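PDB 5EWY: putative ADP-Ribosyltransferase Scabin from Streptomyces scabiei 87.22, which probably transfers ADP-ribose from NAD+ to DNA, acting as a toxin of the mono-ADP-ribosyltransferase family. Local coordinates for residues D65-T70 and V145-G150; V116-D121 and V161-G166. One frame throughout, in Å; residues are numbered along the deposited sequence.

Interaction 1 (D65-T70 and V145-G150); sequences DPVWRT and VNKTIG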
loop_
_atom_site.group_PDB
_atom_site.type_symbol
_atom_site.label_atom_id
_atom_site.label_comp_id
_atom_site.label_asym_id
_atom_site.label_seq_id
_atom_site.Cartn_x
_atom_site.Cartn_y
_atom_site.Cartn_z
ATOM N N ASP A 65 7.390 1.352 -17.496
ATOM C CA ASP A 65 6.106 0.712 -17.731
ATOM C C ASP A 65 5.744 -0.179 -16.537
ATOM O O ASP A 65 6.532 -1.066 -16.176
ATOM C CB ASP A 65 6.159 -0.118 -19.008
ATOM C CG ASP A 65 6.209 0.742 -20.261
ATOM O OD1 ASP A 65 5.705 1.886 -20.226
ATOM O OD2 ASP A 65 6.750 0.272 -21.284
ATOM N N PRO A 66 4.600 0.038 -15.893
ATOM C CA PRO A 66 4.317 -0.693 -14.654
ATOM C C PRO A 66 3.921 -2.133 -14.925
ATOM O O PRO A 66 3.267 -2.454 -15.925
ATOM C CB PRO A 66 3.150 0.090 -14.041
ATOM C CG PRO A 66 2.488 0.719 -15.175
ATOM C CD PRO A 66 3.569 1.055 -16.161
ATOM N N VAL A 67 4.386 -3.001 -14.047
ATOM C CA VAL A 67 3.876 -4.360 -13.950
ATOM C C VAL A 67 2.892 -4.363 -12.791
ATOM O O VAL A 67 3.274 -4.194 -11.625
ATOM C CB VAL A 67 5.003 -5.377 -13.744
ATOM C CG1 VAL A 67 4.419 -6.771 -13.638
ATOM C CG2 VAL A 67 6.002 -5.294 -14.878
ATOM N N TRP A 68 1.609 -4.527 -13.099
ATOM C CA TRP A 68 0.578 -4.447 -12.078
ATOM C C TRP A 68 0.477 -5.750 -11.312
ATOM O O TRP A 68 0.613 -6.836 -11.887
ATOM C CB TRP A 68 -0.770 -4.170 -12.735
ATOM C CG TRP A 68 -0.784 -2.884 -13.479
ATOM C CD1 TRP A 68 -0.585 -2.707 -14.814
ATOM C CD2 TRP A 68 -0.993 -1.582 -12.923
ATOM N NE1 TRP A 68 -0.659 -1.370 -15.127
ATOM C CE2 TRP A 68 -0.916 -0.659 -13.985
ATOM C CE3 TRP A 68 -1.243 -1.107 -11.633
ATOM C CZ2 TRP A 68 -1.076 0.714 -13.793
ATOM C CZ3 TRP A 68 -1.413 0.255 -11.449
ATOM C CH2 TRP A 68 -1.325 1.147 -12.519
ATOM N N ARG A 69 0.220 -5.624 -10.022
ATOM C CA ARG A 69 -0.054 -6.775 -9.179
ATOM C C ARG A 69 -1.389 -7.395 -9.578
ATOM O O ARG A 69 -2.384 -6.690 -9.782
ATOM C CB ARG A 69 -0.090 -6.311 -7.730
ATOM C CG ARG A 69 -0.772 -7.279 -6.762
ATOM C CD ARG A 69 -0.580 -6.776 -5.348
ATOM N NE ARG A 69 -1.491 -7.352 -4.352
ATOM C CZ ARG A 69 -2.706 -6.875 -4.102
ATOM N NH1 ARG A 69 -3.465 -7.419 -3.158
ATOM N NH2 ARG A 69 -3.192 -5.880 -4.820
ATOM N N THR A 70 -1.408 -8.718 -9.725
ATOM C CA THR A 70 -2.616 -9.420 -10.131
ATOM C C THR A 70 -3.117 -10.359 -9.049
ATOM O O THR A 70 -4.149 -11.009 -9.251
ATOM C CB THR A 70 -2.415 -10.180 -11.454
ATOM O OG1 THR A 70 -1.373 -11.143 -11.298
ATOM C CG2 THR A 70 -2.045 -9.219 -12.566
ATOM N N VAL A 145 6.550 -3.262 -7.376
ATOM C CA VAL A 145 7.776 -2.504 -7.586
ATOM C C VAL A 145 8.880 -3.401 -8.123
ATOM O O VAL A 145 9.545 -3.065 -9.106
ATOM C CB VAL A 145 8.196 -1.777 -6.301
ATOM C CG1 VAL A 145 9.641 -1.223 -6.414
ATOM C CG2 VAL A 145 7.257 -0.632 -6.021
ATOM N N ASN A 146 9.125 -4.535 -7.469
ATOM C CA ASN A 146 10.240 -5.373 -7.898
ATOM C C ASN A 146 10.007 -5.979 -9.281
ATOM O O ASN A 146 10.971 -6.190 -10.028
ATOM C CB ASN A 146 10.543 -6.451 -6.867
ATOM C CG ASN A 146 11.129 -5.890 -5.601
ATOM O OD1 ASN A 146 11.368 -4.676 -5.481
ATOM N ND2 ASN A 146 11.371 -6.762 -4.639
ATOM N N LYS A 147 8.752 -6.241 -9.656
ATOM C CA LYS A 147 8.486 -6.717 -11.009
ATOM C C LYS A 147 8.678 -5.613 -12.037
ATOM O O LYS A 147 8.963 -5.899 -13.206
ATOM C CB LYS A 147 7.066 -7.275 -11.118
ATOM C CG LYS A 147 6.850 -8.575 -10.385
ATOM C CD LYS A 147 5.452 -9.118 -10.651
ATOM C CE LYS A 147 5.135 -10.332 -9.792
ATOM N NZ LYS A 147 6.142 -11.410 -9.969
ATOM N N THR A 148 8.504 -4.359 -11.626
ATOM C CA THR A 148 8.620 -3.202 -12.507
ATOM C C THR A 148 10.049 -2.699 -12.637
ATOM O O THR A 148 10.469 -2.371 -13.747
ATOM C CB THR A 148 7.712 -2.089 -11.973
ATOM O OG1 THR A 148 6.369 -2.581 -11.933
ATOM C CG2 THR A 148 7.760 -0.836 -12.830
ATOM N N ILE A 149 10.811 -2.637 -11.543
ATOM C CA ILE A 149 12.176 -2.114 -11.592
ATOM C C ILE A 149 13.240 -3.161 -11.291
ATOM O O ILE A 149 14.433 -2.822 -11.272
ATOM C CB ILE A 149 12.365 -0.860 -10.714
ATOM C CG1 ILE A 149 12.306 -1.213 -9.218
ATOM C CG2 ILE A 149 11.343 0.226 -11.106
ATOM C CD1 ILE A 149 12.689 -0.061 -8.287
ATOM N N GLY A 150 12.864 -4.416 -11.077
ATOM C CA GLY A 150 13.825 -5.448 -10.742
ATOM C C GLY A 150 13.911 -5.689 -9.246
ATOM O O GLY A 150 13.397 -4.925 -8.424
HETATM O O HOH W 1 8.935 -2.210 -16.239
#

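Interaction 2 (V116-D121 and V161-G166); sequences VSTTYD and VAFPGG. With 5TQ (4-(8-fluoranyl-6-oxidanylidene-1,3,4,5-tetrahydrobenzo[c][1,6]naphthyridin-2-yl)butanoic acid), chain B.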
loop_
_atom_site.group_PDB
_atom_site.type_symbol
_atom_site.label_atom_id
_atom_site.label_comp_id
_atom_site.label_asym_id
_atom_site.label_seq_id
_atom_site.Cartn_x
_atom_site.Cartn_y
_atom_site.Cartn_z
ATOM N N VAL A 116 1.021 5.629 -3.023
ATOM C CA VAL A 116 1.042 5.198 -1.633
ATOM C C VAL A 116 1.739 3.848 -1.584
ATOM O O VAL A 116 1.296 2.896 -2.240
ATOM C CB VAL A 116 -0.364 5.121 -1.024
ATOM C CG1 VAL A 116 -0.313 4.500 0.364
ATOM C CG2 VAL A 116 -0.983 6.518 -0.945
ATOM N N SER A 117 2.793 3.757 -0.784
ATOM C CA SER A 117 3.575 2.535 -0.678
ATOM C C SER A 117 2.923 1.565 0.282
ATOM O O SER A 117 2.468 1.935 1.362
ATOM C CB SER A 117 4.965 2.830 -0.143
ATOM O OG SER A 117 5.688 3.619 -1.081
ATOM N N THR A 118 2.920 0.298 -0.116
ATOM C CA THR A 118 2.489 -0.823 0.711
ATOM C C THR A 118 3.500 -1.931 0.488
ATOM O O THR A 118 4.370 -1.844 -0.379
ATOM C CB THR A 118 1.080 -1.319 0.338
ATOM O OG1 THR A 118 1.113 -1.987 -0.930
ATOM C CG2 THR A 118 0.065 -0.139 0.302
ATOM N N THR A 119 3.344 -3.020 1.235
ATOM C CA THR A 119 4.257 -4.142 1.109
ATOM C C THR A 119 3.509 -5.465 1.176
ATOM O O THR A 119 2.506 -5.596 1.869
ATOM C CB THR A 119 5.352 -4.088 2.214
ATOM O OG1 THR A 119 6.202 -5.222 2.127
ATOM C CG2 THR A 119 4.753 -4.005 3.589
ATOM N N TYR A 120 4.109 -6.469 0.541
ATOM C CA TYR A 120 3.661 -7.837 0.707
ATOM C C TYR A 120 4.046 -8.417 2.063
ATOM O O TYR A 120 3.523 -9.471 2.445
ATOM C CB TYR A 120 4.316 -8.716 -0.363
ATOM C CG TYR A 120 3.874 -8.516 -1.793
ATOM C CD1 TYR A 120 2.637 -8.961 -2.225
ATOM C CD2 TYR A 120 4.749 -7.998 -2.747
ATOM C CE1 TYR A 120 2.247 -8.842 -3.546
ATOM C CE2 TYR A 120 4.354 -7.862 -4.076
ATOM C CZ TYR A 120 3.110 -8.314 -4.462
ATOM O OH TYR A 120 2.696 -8.206 -5.772
ATOM N N ASP A 121 4.946 -7.768 2.799
ATOM C CA ASP A 121 5.559 -8.321 4.012
ATOM C C ASP A 121 4.862 -7.783 5.258
ATOM O O ASP A 121 5.035 -6.601 5.628
ATOM C CB ASP A 121 7.038 -7.934 4.008
ATOM C CG ASP A 121 7.806 -8.487 5.176
ATOM O OD1 ASP A 121 7.240 -9.203 6.017
ATOM O OD2 ASP A 121 9.033 -8.175 5.242
ATOM N N VAL A 161 4.512 -2.682 -3.064
ATOM C CA VAL A 161 3.452 -2.482 -4.042
ATOM C C VAL A 161 3.042 -1.016 -3.920
ATOM O O VAL A 161 2.642 -0.550 -2.837
ATOM C CB VAL A 161 2.261 -3.427 -3.805
ATOM C CG1 VAL A 161 1.126 -3.138 -4.802
ATOM C CG2 VAL A 161 2.690 -4.901 -3.895
ATOM N N ALA A 162 3.148 -0.281 -5.023
ATOM C CA ALA A 162 2.886 1.153 -5.030
ATOM C C ALA A 162 1.523 1.434 -5.648
ATOM O O ALA A 162 1.275 1.076 -6.808
ATOM C CB ALA A 162 3.955 1.877 -5.836
ATOM N N PHE A 163 0.646 2.096 -4.890
ATOM C CA PHE A 163 -0.712 2.356 -5.347
ATOM C C PHE A 163 -0.819 3.749 -5.950
ATOM O O PHE A 163 -0.813 4.747 -5.207
ATOM C CB PHE A 163 -1.728 2.174 -4.214
ATOM C CG PHE A 163 -2.080 0.741 -4.005
ATOM C CD1 PHE A 163 -3.114 0.156 -4.714
ATOM C CD2 PHE A 163 -1.303 -0.061 -3.178
ATOM C CE1 PHE A 163 -3.400 -1.188 -4.571
ATOM C CE2 PHE A 163 -1.570 -1.404 -3.032
ATOM C CZ PHE A 163 -2.615 -1.977 -3.728
ATOM N N PRO A 164 -0.890 3.890 -7.274
ATOM C CA PRO A 164 -1.044 5.232 -7.863
ATOM C C PRO A 164 -2.420 5.792 -7.547
ATOM O O PRO A 164 -3.440 5.136 -7.780
ATOM C CB PRO A 164 -0.863 4.997 -9.367
ATOM C CG PRO A 164 -0.386 3.570 -9.514
ATOM C CD PRO A 164 -0.906 2.839 -8.301
ATOM N N GLY A 165 -2.449 6.993 -6.988
ATOM C CA GLY A 165 -3.680 7.576 -6.516
ATOM C C GLY A 165 -4.073 7.126 -5.134
ATOM O O GLY A 165 -5.135 7.534 -4.646
ATOM N N GLY A 166 -3.247 6.316 -4.485
ATOM C CA GLY A 166 -3.549 5.835 -3.154
ATOM C C GLY A 166 -4.649 4.796 -3.133
ATOM O O GLY A 166 -4.851 4.046 -4.088
HETATM N N12 5TQ B . 7.258 5.892 3.947
HETATM C C13 5TQ B . 6.477 5.902 5.028
HETATM C C15 5TQ B . 8.027 7.119 3.564
HETATM C C17 5TQ B . 6.451 8.966 2.804
HETATM C C01 5TQ B . 6.365 -0.025 2.550
HETATM C C02 5TQ B . 7.211 -0.108 1.452
HETATM C C03 5TQ B . 7.937 0.998 1.024
HETATM C C04 5TQ B . 7.799 2.209 1.690
HETATM C C05 5TQ B . 6.964 2.316 2.820
HETATM C C06 5TQ B . 6.235 1.186 3.231
HETATM C C07 5TQ B . 5.378 1.275 4.406
HETATM C C08 5TQ B . 6.805 3.559 3.537
HETATM C C09 5TQ B . 5.934 3.557 4.663
HETATM N N10 5TQ B . 5.247 2.453 5.045
HETATM C C11 5TQ B . 7.464 4.760 3.236
HETATM C C14 5TQ B . 5.771 4.802 5.392
HETATM C C16 5TQ B . 7.381 8.459 3.889
HETATM C C18 5TQ B . 5.055 8.401 2.968
HETATM O O19 5TQ B . 4.726 0.273 4.802
HETATM F F20 5TQ B . 7.336 -1.272 0.814
HETATM O O21 5TQ B . 4.065 9.170 2.854
HETATM O O22 5TQ B . 4.907 7.190 3.216
#

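Interaction 1 (D65-T70 and V145-G150)
Where Val67 meets Thr148 no aromatic ring takes part: the Trp68 side chain leaves the backbone away from the helix, and its indole carries Pro66 CB over one face, 4.1 Å above the plane and displaced from the ring centre to its border. Around it, Trp68 also packs on Pro48 and Val59. The one direct hydrogen bond between the two segments is made by a hydroxyl. Thr148 OG1 lies beside its own backbone N, anti to the carbonyl carbon (chi1 -59°), and accepts the N-H of Val67 at 2.9 Å in a nearly straight bond (164°). The same oxygen is bonded to Asp144 O, four residues earlier and just ahead of the short helix 145-149, which gives way at Gly150, where phi turns positive. The loop precedes strand 75-79 and runs beside strand 143-144, at the border of a three-stranded antiparallel sheet, and the residue before it; backbone hydrogen bonds pair Val67 with Asp144 and Arg69 with Gly142. On the apolar side, Val67 and Lys147 cross at about a right angle, with Val67 CG1 3.7 Å from Lys147 CB, while Val67 CG2 rests 3.5 Å from Lys147 O. Thr148 CG2 comes to 3.6 Å from Asp65 O, and a water donates to both Asp65 O (2.7 Å) and Thr148 O.

Interaction 2 (V116-D121 and V161-G166)
Thr118 reaches Val161 because its chi1 of 71° sets OG1 in the crowded position between its own backbone N and carbonyl carbon, from which the hydroxyl donates to Val161 O at 2.8 Å. The other branch, CG2, is thereby sent toward Phe163, where it lies 3.7 Å from CD2. These residues belong to an antiparallel pair of strands, 116-119 and 161-164, in the core of the ADP-ribosyltransferase fold. The sequence Ser117-Thr118-Thr119 probably corresponds to the Ser-Thr-Ser motif of the family, here Ser-Thr-Thr, and with Arg77, Gln158 and Glu160 it helps line the inhibitor pocket.

Val116 with Phe163 and Thr118 with Val161 are hydrogen-bonded pairs, and Ser117 with Ala162 is the non-hydrogen-bonded pair between them. Val161 O is gripped twice, since Thr118 N and Thr118 OG1 approach it from opposite faces of its carbonyl plane. Phe163 O is likewise shared, by Val116 N and by Gly166 N, the latter closing a type II turn. That turn brings Gly166 CA to a tight 3.5 Å from Val116 CG2.

Beside the strands, Val161 CG2 sits over one face of the Tyr120 ring, 3.7 Å from its centroid, in a CH-pi contact; the ring's OH bonds to Asp144. Thr119 OG1 accepts the N-H of Asp121 in an ST turn, and it is also bonded to Gln158 O. On the side of the sheet that bears Ser117, the inhibitor's ring system approaches, with Ser117 CB 3.4 Å from C04, while Ser117 OG is held by Tyr106 and Glu160. The fluorine F20 of the inhibitor comes to 3.2 Å from Thr118 O, the same carbonyl oxygen that accepts Val161 N.

A surface loop contact and a buried strand pair meet here through a few side chains. Their centres lie about 11 Å apart, and Arg69 spans the gap, its CD 3.6 Å from Tyr120 OH and 4.0 Å from Val161 CG2. Trp68 closes on the same strand, with CH2 4.0 Å from Pro164 CG. Asp144 is a partner common to both contacts. The chain also links them directly, since helix 145-149 of interaction 1 is followed by strand 160-164 of interaction 2. Interaction 2 touches the inhibitor directly, whereas the Thr148 side chain of interaction 1 stays about 13 Å from it.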